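Local coordinates for TRAP-type C4-dicarboxylate:H+ symport system substrate-binding component DctP (PDB 4MX6), which binds succinate and probably delivers C4-dicarboxylates in the periplasm to a TRAP-type proton symporter for uptake into the cell, at residues E38-H43 with D94-A99; M54-K59 with V72-N77; N164-Q169 with Q233-E238. All blocks are in the same frame, centred on the assembly; numbering follows the deposited sequence. Where two conformers were deposited one is given.

Interaction 1 (E38-H43 with D94-A99); sequences EIKFSH and DVQFVA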
loop_
_atom_site.group_PDB
_atom_site.type_symbol
_atom_site.label_atom_id
_atom_site.label_comp_id
_atom_site.label_asym_id
_atom_site.label_seq_id
_atom_site.Cartn_x
_atom_site.Cartn_y
_atom_site.Cartn_z
ATOM N N GLU A 38 -26.184 -1.519 -6.923
ATOM C CA GLU A 38 -25.019 -2.286 -6.499
ATOM C C GLU A 38 -23.755 -1.462 -6.640
ATOM O O GLU A 38 -23.448 -0.940 -7.715
ATOM C CB GLU A 38 -24.881 -3.579 -7.301
ATOM C CG GLU A 38 -23.693 -4.447 -6.853
ATOM C CD GLU A 38 -23.497 -5.686 -7.704
ATOM O OE1 GLU A 38 -24.080 -5.750 -8.807
ATOM O OE2 GLU A 38 -22.769 -6.608 -7.267
ATOM N N ILE A 39 -23.032 -1.360 -5.534
ATOM C CA ILE A 39 -21.732 -0.723 -5.476
ATOM C C ILE A 39 -20.681 -1.822 -5.355
ATOM O O ILE A 39 -20.740 -2.619 -4.428
ATOM C CB ILE A 39 -21.649 0.184 -4.237
ATOM C CG1 ILE A 39 -22.604 1.373 -4.358
ATOM C CG2 ILE A 39 -20.243 0.676 -4.041
ATOM C CD1 ILE A 39 -22.718 2.176 -3.076
ATOM N N LYS A 40 -19.755 -1.897 -6.308
ATOM C CA LYS A 40 -18.695 -2.905 -6.257
ATOM C C LYS A 40 -17.400 -2.309 -5.716
ATOM O O LYS A 40 -17.015 -1.205 -6.114
ATOM C CB LYS A 40 -18.450 -3.492 -7.644
ATOM C CG LYS A 40 -19.651 -4.192 -8.220
ATOM C CD LYS A 40 -19.347 -4.850 -9.561
ATOM C CE LYS A 40 -20.618 -5.349 -10.225
ATOM N NZ LYS A 40 -20.344 -6.120 -11.451
ATOM N N PHE A 41 -16.754 -3.048 -4.808
ATOM C CA PHE A 41 -15.479 -2.665 -4.195
ATOM C C PHE A 41 -14.549 -3.849 -4.417
ATOM O O PHE A 41 -14.781 -4.932 -3.866
ATOM C CB PHE A 41 -15.688 -2.410 -2.704
ATOM C CG PHE A 41 -14.535 -1.705 -2.006
ATOM C CD1 PHE A 41 -13.206 -1.938 -2.319
ATOM C CD2 PHE A 41 -14.808 -0.805 -1.013
ATOM C CE1 PHE A 41 -12.192 -1.269 -1.652
ATOM C CE2 PHE A 41 -13.798 -0.135 -0.352
ATOM C CZ PHE A 41 -12.493 -0.388 -0.666
ATOM N N SER A 42 -13.527 -3.685 -5.248
ATOM C CA SER A 42 -12.571 -4.763 -5.462
ATOM C C SER A 42 -11.226 -4.417 -4.859
ATOM O O SER A 42 -10.856 -3.251 -4.772
ATOM C CB SER A 42 -12.425 -5.098 -6.951
ATOM O OG SER A 42 -11.889 -4.028 -7.715
ATOM N N HIS A 43 -10.493 -5.446 -4.456
ATOM C CA HIS A 43 -9.132 -5.280 -3.988
ATOM C C HIS A 43 -8.341 -6.576 -4.140
ATOM O O HIS A 43 -8.892 -7.620 -4.538
ATOM C CB HIS A 43 -9.130 -4.742 -2.549
ATOM C CG HIS A 43 -9.674 -5.685 -1.524
ATOM N ND1 HIS A 43 -8.927 -6.733 -1.035
ATOM C CD2 HIS A 43 -10.873 -5.729 -0.887
ATOM C CE1 HIS A 43 -9.646 -7.378 -0.132
ATOM N NE2 HIS A 43 -10.828 -6.794 -0.026
ATOM N N ASP A 94 -16.823 -0.138 -14.145
ATOM C CA ASP A 94 -17.001 -1.568 -13.903
ATOM C C ASP A 94 -16.779 -1.922 -12.431
ATOM O O ASP A 94 -17.095 -3.028 -12.008
ATOM C CB ASP A 94 -16.057 -2.370 -14.787
ATOM C CG ASP A 94 -16.513 -2.431 -16.225
ATOM O OD1 ASP A 94 -17.729 -2.261 -16.487
ATOM O OD2 ASP A 94 -15.649 -2.706 -17.093
ATOM N N VAL A 95 -16.233 -0.977 -11.668
ATOM C CA VAL A 95 -16.105 -1.088 -10.216
ATOM C C VAL A 95 -16.242 0.352 -9.707
ATOM O O VAL A 95 -15.907 1.282 -10.438
ATOM C CB VAL A 95 -14.755 -1.775 -9.803
ATOM C CG1 VAL A 95 -13.536 -0.962 -10.227
ATOM C CG2 VAL A 95 -14.711 -2.078 -8.327
ATOM N N GLN A 96 -16.738 0.527 -8.487
ATOM C CA GLN A 96 -17.052 1.852 -7.960
ATOM C C GLN A 96 -16.044 2.338 -6.908
ATOM O O GLN A 96 -15.850 3.543 -6.764
ATOM C CB GLN A 96 -18.476 1.863 -7.391
ATOM C CG GLN A 96 -19.546 1.872 -8.475
ATOM C CD GLN A 96 -19.605 0.582 -9.272
ATOM O OE1 GLN A 96 -19.748 -0.510 -8.713
ATOM N NE2 GLN A 96 -19.509 0.699 -10.590
ATOM N N PHE A 97 -15.418 1.419 -6.174
ATOM C CA PHE A 97 -14.372 1.753 -5.206
ATOM C C PHE A 97 -13.223 0.774 -5.327
ATOM O O PHE A 97 -13.444 -0.426 -5.429
ATOM C CB PHE A 97 -14.899 1.733 -3.756
ATOM C CG PHE A 97 -15.952 2.770 -3.488
ATOM C CD1 PHE A 97 -15.625 4.061 -3.120
ATOM C CD2 PHE A 97 -17.293 2.464 -3.655
ATOM C CE1 PHE A 97 -16.621 5.014 -2.897
ATOM C CE2 PHE A 97 -18.274 3.420 -3.447
ATOM C CZ PHE A 97 -17.927 4.681 -3.078
ATOM N N VAL A 98 -12.011 1.315 -5.314
ATOM C CA VAL A 98 -10.793 0.530 -5.165
ATOM C C VAL A 98 -9.890 1.269 -4.175
ATOM O O VAL A 98 -10.143 2.438 -3.846
ATOM C CB VAL A 98 -10.078 0.283 -6.518
ATOM C CG1 VAL A 98 -10.951 -0.599 -7.416
ATOM C CG2 VAL A 98 -9.727 1.589 -7.227
ATOM N N ALA A 99 -8.853 0.595 -3.683
ATOM C CA ALA A 99 -7.946 1.204 -2.716
ATOM C C ALA A 99 -6.517 0.715 -2.970
ATOM O O ALA A 99 -5.942 -0.042 -2.174
ATOM C CB ALA A 99 -8.402 0.941 -1.287
HETATM O O HOH W 1 -21.964 -2.086 -9.684
HETATM O O HOH W 2 -18.199 -5.181 -13.213
HETATM O O HOH W 3 -8.325 -2.066 -4.716
#

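Interaction 2 (M54-K59 with V72-N77); sequences MALKFK and VSVFPN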
loop_
_atom_site.group_PDB
_atom_site.type_symbol
_atom_site.label_atom_id
_atom_site.label_comp_id
_atom_site.label_asym_id
_atom_site.label_seq_id
_atom_site.Cartn_x
_atom_site.Cartn_y
_atom_site.Cartn_z
ATOM N N MET A 54 -11.695 -3.107 6.184
ATOM C CA MET A 54 -12.256 -1.804 5.812
ATOM C C MET A 54 -13.371 -1.989 4.786
ATOM O O MET A 54 -14.447 -1.399 4.908
ATOM C CB MET A 54 -11.158 -0.881 5.282
ATOM C CG MET A 54 -11.661 0.435 4.717
ATOM S SD MET A 54 -11.978 0.322 2.956
ATOM C CE MET A 54 -12.818 1.874 2.674
ATOM N N ALA A 55 -13.132 -2.813 3.767
ATOM C CA ALA A 55 -14.121 -2.980 2.705
ATOM C C ALA A 55 -15.398 -3.625 3.257
ATOM O O ALA A 55 -16.510 -3.218 2.900
ATOM C CB ALA A 55 -13.534 -3.803 1.566
ATOM N N LEU A 56 -15.248 -4.647 4.106
ATOM C CA LEU A 56 -16.425 -5.299 4.698
ATOM C C LEU A 56 -17.157 -4.378 5.669
ATOM O O LEU A 56 -18.381 -4.402 5.732
ATOM C CB LEU A 56 -16.016 -6.594 5.394
ATOM C CG LEU A 56 -15.670 -7.758 4.458
ATOM C CD1 LEU A 56 -15.222 -8.957 5.272
ATOM C CD2 LEU A 56 -16.828 -8.134 3.545
ATOM N N LYS A 57 -16.435 -3.552 6.416
ATOM C CA LYS A 57 -17.101 -2.601 7.301
ATOM C C LYS A 57 -17.922 -1.603 6.487
ATOM O O LYS A 57 -19.051 -1.259 6.855
ATOM C CB LYS A 57 -16.074 -1.878 8.178
ATOM C CG LYS A 57 -16.671 -0.890 9.173
ATOM C CD LYS A 57 -17.585 -1.567 10.191
ATOM C CE LYS A 57 -17.992 -0.622 11.303
ATOM N NZ LYS A 57 -18.811 -1.298 12.329
ATOM N N PHE A 58 -17.371 -1.148 5.368
ATOM C CA PHE A 58 -18.084 -0.233 4.478
ATOM C C PHE A 58 -19.377 -0.886 3.982
ATOM O O PHE A 58 -20.451 -0.270 4.021
ATOM C CB PHE A 58 -17.153 0.184 3.340
ATOM C CG PHE A 58 -17.795 1.052 2.283
ATOM C CD1 PHE A 58 -18.346 2.286 2.589
ATOM C CD2 PHE A 58 -17.777 0.647 0.967
ATOM C CE1 PHE A 58 -18.897 3.064 1.605
ATOM C CE2 PHE A 58 -18.323 1.439 -0.020
ATOM C CZ PHE A 58 -18.881 2.644 0.303
ATOM N N LYS A 59 -19.295 -2.143 3.551
ATOM C CA LYS A 59 -20.480 -2.905 3.171
ATOM C C LYS A 59 -21.507 -2.936 4.295
ATOM O O LYS A 59 -22.691 -2.690 4.067
ATOM C CB LYS A 59 -20.067 -4.328 2.799
ATOM C CG LYS A 59 -21.221 -5.293 2.578
ATOM C CD LYS A 59 -20.712 -6.692 2.282
ATOM C CE LYS A 59 -21.833 -7.701 2.078
ATOM N NZ LYS A 59 -22.677 -7.353 0.915
ATOM N N VAL A 72 -23.335 -3.182 -1.173
ATOM C CA VAL A 72 -21.924 -3.196 -1.532
ATOM C C VAL A 72 -21.464 -4.638 -1.722
ATOM O O VAL A 72 -21.605 -5.445 -0.810
ATOM C CB VAL A 72 -21.049 -2.536 -0.445
ATOM C CG1 VAL A 72 -19.585 -2.524 -0.877
ATOM C CG2 VAL A 72 -21.514 -1.129 -0.153
ATOM N N SER A 73 -20.946 -4.956 -2.907
ATOM C CA SER A 73 -20.334 -6.249 -3.174
ATOM C C SER A 73 -18.825 -6.102 -3.085
ATOM O O SER A 73 -18.246 -5.249 -3.755
ATOM C CB SER A 73 -20.735 -6.767 -4.554
ATOM O OG SER A 73 -22.133 -6.968 -4.617
ATOM N N VAL A 74 -18.204 -6.936 -2.260
ATOM C CA VAL A 74 -16.769 -6.866 -2.031
ATOM C C VAL A 74 -16.085 -8.067 -2.675
ATOM O O VAL A 74 -16.495 -9.208 -2.481
ATOM C CB VAL A 74 -16.456 -6.827 -0.516
ATOM C CG1 VAL A 74 -14.958 -6.848 -0.263
ATOM C CG2 VAL A 74 -17.082 -5.594 0.133
ATOM N N PHE A 75 -15.005 -7.795 -3.415
ATOM C CA PHE A 75 -14.289 -8.812 -4.176
ATOM C C PHE A 75 -12.820 -8.785 -3.776
ATOM O O PHE A 75 -12.043 -7.994 -4.317
ATOM C CB PHE A 75 -14.427 -8.544 -5.681
ATOM C CG PHE A 75 -15.851 -8.475 -6.153
ATOM C CD1 PHE A 75 -16.546 -7.273 -6.132
ATOM C CD2 PHE A 75 -16.500 -9.603 -6.625
ATOM C CE1 PHE A 75 -17.857 -7.204 -6.559
ATOM C CE2 PHE A 75 -17.824 -9.530 -7.054
ATOM C CZ PHE A 75 -18.488 -8.330 -7.015
ATOM N N PRO A 76 -12.419 -9.626 -2.807
ATOM C CA PRO A 76 -11.032 -9.635 -2.329
ATOM C C PRO A 76 -10.129 -10.467 -3.242
ATOM O O PRO A 76 -10.614 -11.093 -4.197
ATOM C CB PRO A 76 -11.161 -10.319 -0.967
ATOM C CG PRO A 76 -12.253 -11.339 -1.196
ATOM C CD PRO A 76 -13.250 -10.616 -2.090
ATOM N N ASN A 77 -8.834 -10.474 -2.953
ATOM C CA ASN A 77 -7.916 -11.444 -3.559
ATOM C C ASN A 77 -7.851 -11.393 -5.082
ATOM O O ASN A 77 -7.591 -12.417 -5.714
ATOM C CB ASN A 77 -8.329 -12.878 -3.186
ATOM C CG ASN A 77 -8.195 -13.167 -1.726
ATOM O OD1 ASN A 77 -7.122 -12.996 -1.163
ATOM N ND2 ASN A 77 -9.276 -13.645 -1.099
HETATM O O HOH W 4 -20.028 -8.696 -0.848
#

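Interaction 3 (N164-Q169 with Q233-E238); sequences NTPLKQ and QSHITE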
loop_
_atom_site.group_PDB
_atom_site.type_symbol
_atom_site.label_atom_id
_atom_site.label_comp_id
_atom_site.label_asym_id
_atom_site.label_seq_id
_atom_site.Cartn_x
_atom_site.Cartn_y
_atom_site.Cartn_z
ATOM N N ASN A 164 16.066 -15.096 0.927
ATOM C CA ASN A 164 16.571 -16.356 1.464
ATOM C C ASN A 164 17.955 -16.191 2.081
ATOM O O ASN A 164 18.713 -17.132 2.219
ATOM C CB ASN A 164 16.508 -17.436 0.390
ATOM C CG ASN A 164 15.092 -17.671 -0.064
ATOM O OD1 ASN A 164 14.205 -17.895 0.758
ATOM N ND2 ASN A 164 14.857 -17.583 -1.359
ATOM N N THR A 165 18.224 -14.964 2.520
ATOM C CA THR A 165 19.461 -14.600 3.193
ATOM C C THR A 165 19.172 -13.343 4.025
ATOM O O THR A 165 18.265 -12.581 3.692
ATOM C CB THR A 165 20.567 -14.330 2.158
ATOM O OG1 THR A 165 21.851 -14.318 2.800
ATOM C CG2 THR A 165 20.328 -13.015 1.434
ATOM N N PRO A 166 19.915 -13.136 5.130
ATOM C CA PRO A 166 19.750 -11.886 5.881
ATOM C C PRO A 166 20.137 -10.681 5.045
ATOM O O PRO A 166 21.076 -10.751 4.250
ATOM C CB PRO A 166 20.725 -12.035 7.052
ATOM C CG PRO A 166 20.971 -13.481 7.178
ATOM C CD PRO A 166 20.834 -14.069 5.801
ATOM N N LEU A 167 19.444 -9.572 5.250
ATOM C CA LEU A 167 19.749 -8.337 4.528
ATOM C C LEU A 167 20.241 -7.255 5.503
ATOM O O LEU A 167 19.713 -6.136 5.591
ATOM C CB LEU A 167 18.547 -7.897 3.683
ATOM C CG LEU A 167 18.208 -8.923 2.581
ATOM C CD1 LEU A 167 16.825 -8.669 2.017
ATOM C CD2 LEU A 167 19.247 -8.916 1.475
ATOM N N LYS A 168 21.303 -7.622 6.211
ATOM C CA LYS A 168 21.880 -6.791 7.253
ATOM C C LYS A 168 22.461 -5.497 6.717
ATOM O O LYS A 168 22.386 -4.454 7.366
ATOM C CB LYS A 168 22.996 -7.566 7.952
ATOM C CG LYS A 168 22.498 -8.593 8.939
ATOM C CD LYS A 168 21.975 -7.880 10.172
ATOM C CE LYS A 168 22.085 -8.727 11.414
ATOM N NZ LYS A 168 21.932 -7.871 12.623
ATOM N N GLN A 169 23.051 -5.575 5.534
ATOM C CA GLN A 169 23.676 -4.419 4.908
ATOM C C GLN A 169 23.296 -4.381 3.449
ATOM O O GLN A 169 22.956 -5.414 2.863
ATOM C CB GLN A 169 25.194 -4.490 5.032
ATOM C CG GLN A 169 25.689 -4.484 6.461
ATOM C CD GLN A 169 27.171 -4.743 6.564
ATOM O OE1 GLN A 169 27.616 -5.885 6.485
ATOM N NE2 GLN A 169 27.949 -3.683 6.746
ATOM N N GLN A 233 10.278 -18.002 2.200
ATOM C CA GLN A 233 11.409 -17.085 2.369
ATOM C C GLN A 233 12.096 -17.440 3.679
ATOM O O GLN A 233 11.445 -17.445 4.719
ATOM C CB GLN A 233 10.933 -15.629 2.417
ATOM C CG GLN A 233 10.277 -15.168 1.139
ATOM C CD GLN A 233 11.302 -14.703 0.126
ATOM O OE1 GLN A 233 11.579 -13.516 0.027
ATOM N NE2 GLN A 233 11.853 -15.623 -0.640
ATOM N N SER A 234 13.397 -17.712 3.658
ATOM C CA SER A 234 14.066 -18.143 4.878
ATOM C C SER A 234 14.350 -17.020 5.884
ATOM O O SER A 234 14.548 -17.313 7.070
ATOM C CB SER A 234 15.367 -18.900 4.562
ATOM O OG SER A 234 16.310 -18.047 3.940
ATOM N N HIS A 235 14.390 -15.763 5.432
ATOM C CA HIS A 235 14.795 -14.648 6.288
ATOM C C HIS A 235 13.967 -13.406 6.053
ATOM O O HIS A 235 13.755 -13.002 4.911
ATOM C CB HIS A 235 16.250 -14.302 6.017
ATOM C CG HIS A 235 17.201 -15.315 6.542
ATOM N ND1 HIS A 235 17.568 -16.445 5.839
ATOM C CD2 HIS A 235 17.841 -15.383 7.730
ATOM C CE1 HIS A 235 18.399 -17.159 6.574
ATOM N NE2 HIS A 235 18.577 -16.538 7.726
ATOM N N ILE A 236 13.512 -12.794 7.140
ATOM C CA ILE A 236 12.772 -11.533 7.079
ATOM C C ILE A 236 13.583 -10.504 7.835
ATOM O O ILE A 236 13.898 -10.697 9.005
ATOM C CB ILE A 236 11.376 -11.657 7.730
ATOM C CG1 ILE A 236 10.599 -12.794 7.087
ATOM C CG2 ILE A 236 10.614 -10.323 7.652
ATOM C CD1 ILE A 236 9.280 -13.104 7.770
ATOM N N THR A 237 13.936 -9.420 7.163
ATOM C CA THR A 237 14.736 -8.374 7.761
ATOM C C THR A 237 13.814 -7.203 8.117
ATOM O O THR A 237 13.113 -6.660 7.257
ATOM C CB THR A 237 15.856 -7.956 6.799
ATOM O OG1 THR A 237 16.715 -9.079 6.541
ATOM C CG2 THR A 237 16.697 -6.853 7.396
ATOM N N GLU A 238 13.771 -6.875 9.404
ATOM C CA GLU A 238 12.895 -5.824 9.918
ATOM C C GLU A 238 13.527 -4.458 9.672
ATOM O O GLU A 238 14.116 -3.844 10.553
ATOM C CB GLU A 238 12.593 -6.057 11.398
ATOM C CG GLU A 238 11.506 -5.144 11.961
ATOM C CD GLU A 238 10.961 -5.639 13.302
ATOM O OE1 GLU A 238 11.500 -6.612 13.851
ATOM O OE2 GLU A 238 9.983 -5.063 13.814
HETATM O O HOH W 5 15.986 -11.047 4.673
#

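Interaction 1 (E38-H43 with D94-A99)
Phe41 and Phe97 meet with their side chains at about a right angle. CB of Phe97 lies over one face of the Phe41 ring, toward the rim, in a CH-pi contact 3.9 Å from the ring centroid. Chi1 (-167°) places CG of Phe41 beside the carbonyl carbon; the ring's turn about chi2 (-37°) then presents a face to Phe97 CB. The Phe97 ring is met at its edge and in its plane by CG2 of Ile39, 3.4 Å from Phe97 CE2.

Gln96 crosses Lys40 obliquely. Its chain bends at chi2, and its OE1 accepts a bond from Lys40 N at 2.8 Å, with the donor in the carbonyl plane. A side-chain oxygen thus takes the place of a backbone acceptor. A water donates to both this OE1 and Glu38 O, so the amide oxygen is gripped twice. Lys40 O also has two donors: Phe97 N at 3.1 Å in the carbonyl plane, and Gln96 N at 3.0 Å, tilted 22° from it. Ser42 N donates to Phe97 O at 3.3 Å. Phe41 and Phe97 form a single beta bridge, so the loop pairs with the strand at one point only within these segments. A methyl of Val95, CG2, packs 3.3 Å from Lys40 O. The extended Lys40 chain passes over Asp94 O, and a second water joins its NZ to that carbonyl.

The 94-99 loop flanks strand 37-42, whose backbone also pairs with strand 70-75. Helix 50-65 lies against Phe41, and its Phe58 ring meets that of Phe97 edge-to-face. Val95 and Val98 pack on helix 86-91. At the far end, Ala99 O takes a bond from Lys51 NZ. Lys51 is a succinate-binding residue on helix 50-65.

Interaction 2 (M54-K59 with V72-N77)
Lys59 leaves the helix with CG anti to its backbone N (chi1 171°), stays extended through chi3, then bends at chi4 (62°). That last turn brings NZ to 2.8 Å from Val72 O, a hydrogen bond in which NZ lies nearly in line with the C=O bond. The lysine chain and the Val72 side chain slide past each other in opposite directions, with Lys59 CB 3.8 Å from Val72 CB. Val72 also reaches the Phe58 ring, whose CD2 is 4.1 Å from Val72 CG1. The two side chains cross at about a right angle. Val74 has CG1 anti to its backbone N, and that methyl packs 3.8 Å from Ala55 CB. Its other methyl, CG2, rests against Ala55 O and Leu56 CD2.

Helix 54-59 and strand 72-75 run nearly antiparallel, at 165°, with axes 8.3 Å apart. This is the helix and second strand of a beta-alpha-beta unit.

Apolar side chains make most of the contact, and Lys59 adds one polar bond to the strand backbone. Lys59 NZ also forms a salt bridge with Glu63, and Glu63 takes the N-H of Val72. The acid therefore probably steadies the lysine's charge while lysine and acid together bind the strand backbone to the helix.

Interaction 3 (N164-Q169 with Q233-E238)
Ser234 and His235 form a classic beta bulge against Ala163, where strand 160-163 ends and the 164-169 loop begins, and the loop residues Asn164 and Pro166 close over this bulge. Asn164 OD1 accepts a bond from Ser234 N at 3.0 Å, in the carbonyl plane. Ser234 OG lies 3.0 Å from Asn164 CA and shares a hydrogen bond of 2.8 Å with His235 ND1.

Chi1 (-72°) places CG of His235 beside its backbone N, near Pro166 N, and one ring face is met by the proline. Pro166 CD stands over the ring centre, 3.8 Å from the centroid, and CG of the same proline is 3.7 Å from His235 CD2. This is a CH-pi contact. Further along, Leu167 N donates to Thr237 OG1 at 3.1 Å. Leu167 CB packs on the same threonine.

A water ties the middle together, donating to Thr165 O and, weakly, to His235 O. It also bonds with Thr237 OG1. Beyond the contact, Gln233 is held by Thr162 and Asp215, and Leu167 packs on Phe161.

An alanine in place of His235 removes the ring, which would probably open a gap against Pro166 CD and CG and leave Ser234 OG freer to turn.

The 164-169 segment is not a strand. Asn164 OD1 of the loop takes the N-H of Ser234, and Thr237 OG1 of the strand takes the N-H of Leu167. Side-chain oxygens thus supply the two direct bonds, so the join probably relies on these side chains.

In the fold
Interactions 1 and 2 are neighbours, with centres 8 Å apart, and both reach the parallel sheet of strands 37-42 and 70-75. They touch directly: Ile39 O bonds with Ser73 N, and Phe41 packs on Met54. Along the chain, interaction 2 is nested inside interaction 1's loop. Interaction 3 comes later, on the other side of the chain's centre, its own centre about 36 Å and 34 Å from theirs. Its 233-238 segment carries a strand of a separate mixed sheet, and 164-169 follows another. Succinate-binding Lys51 and Tyr246 are near interaction 1; the side chains of Arg179 and Asn219 lie about 9 Å from that of Gln233. This is consistent with a two-lobed protein holding ligand between its lobes.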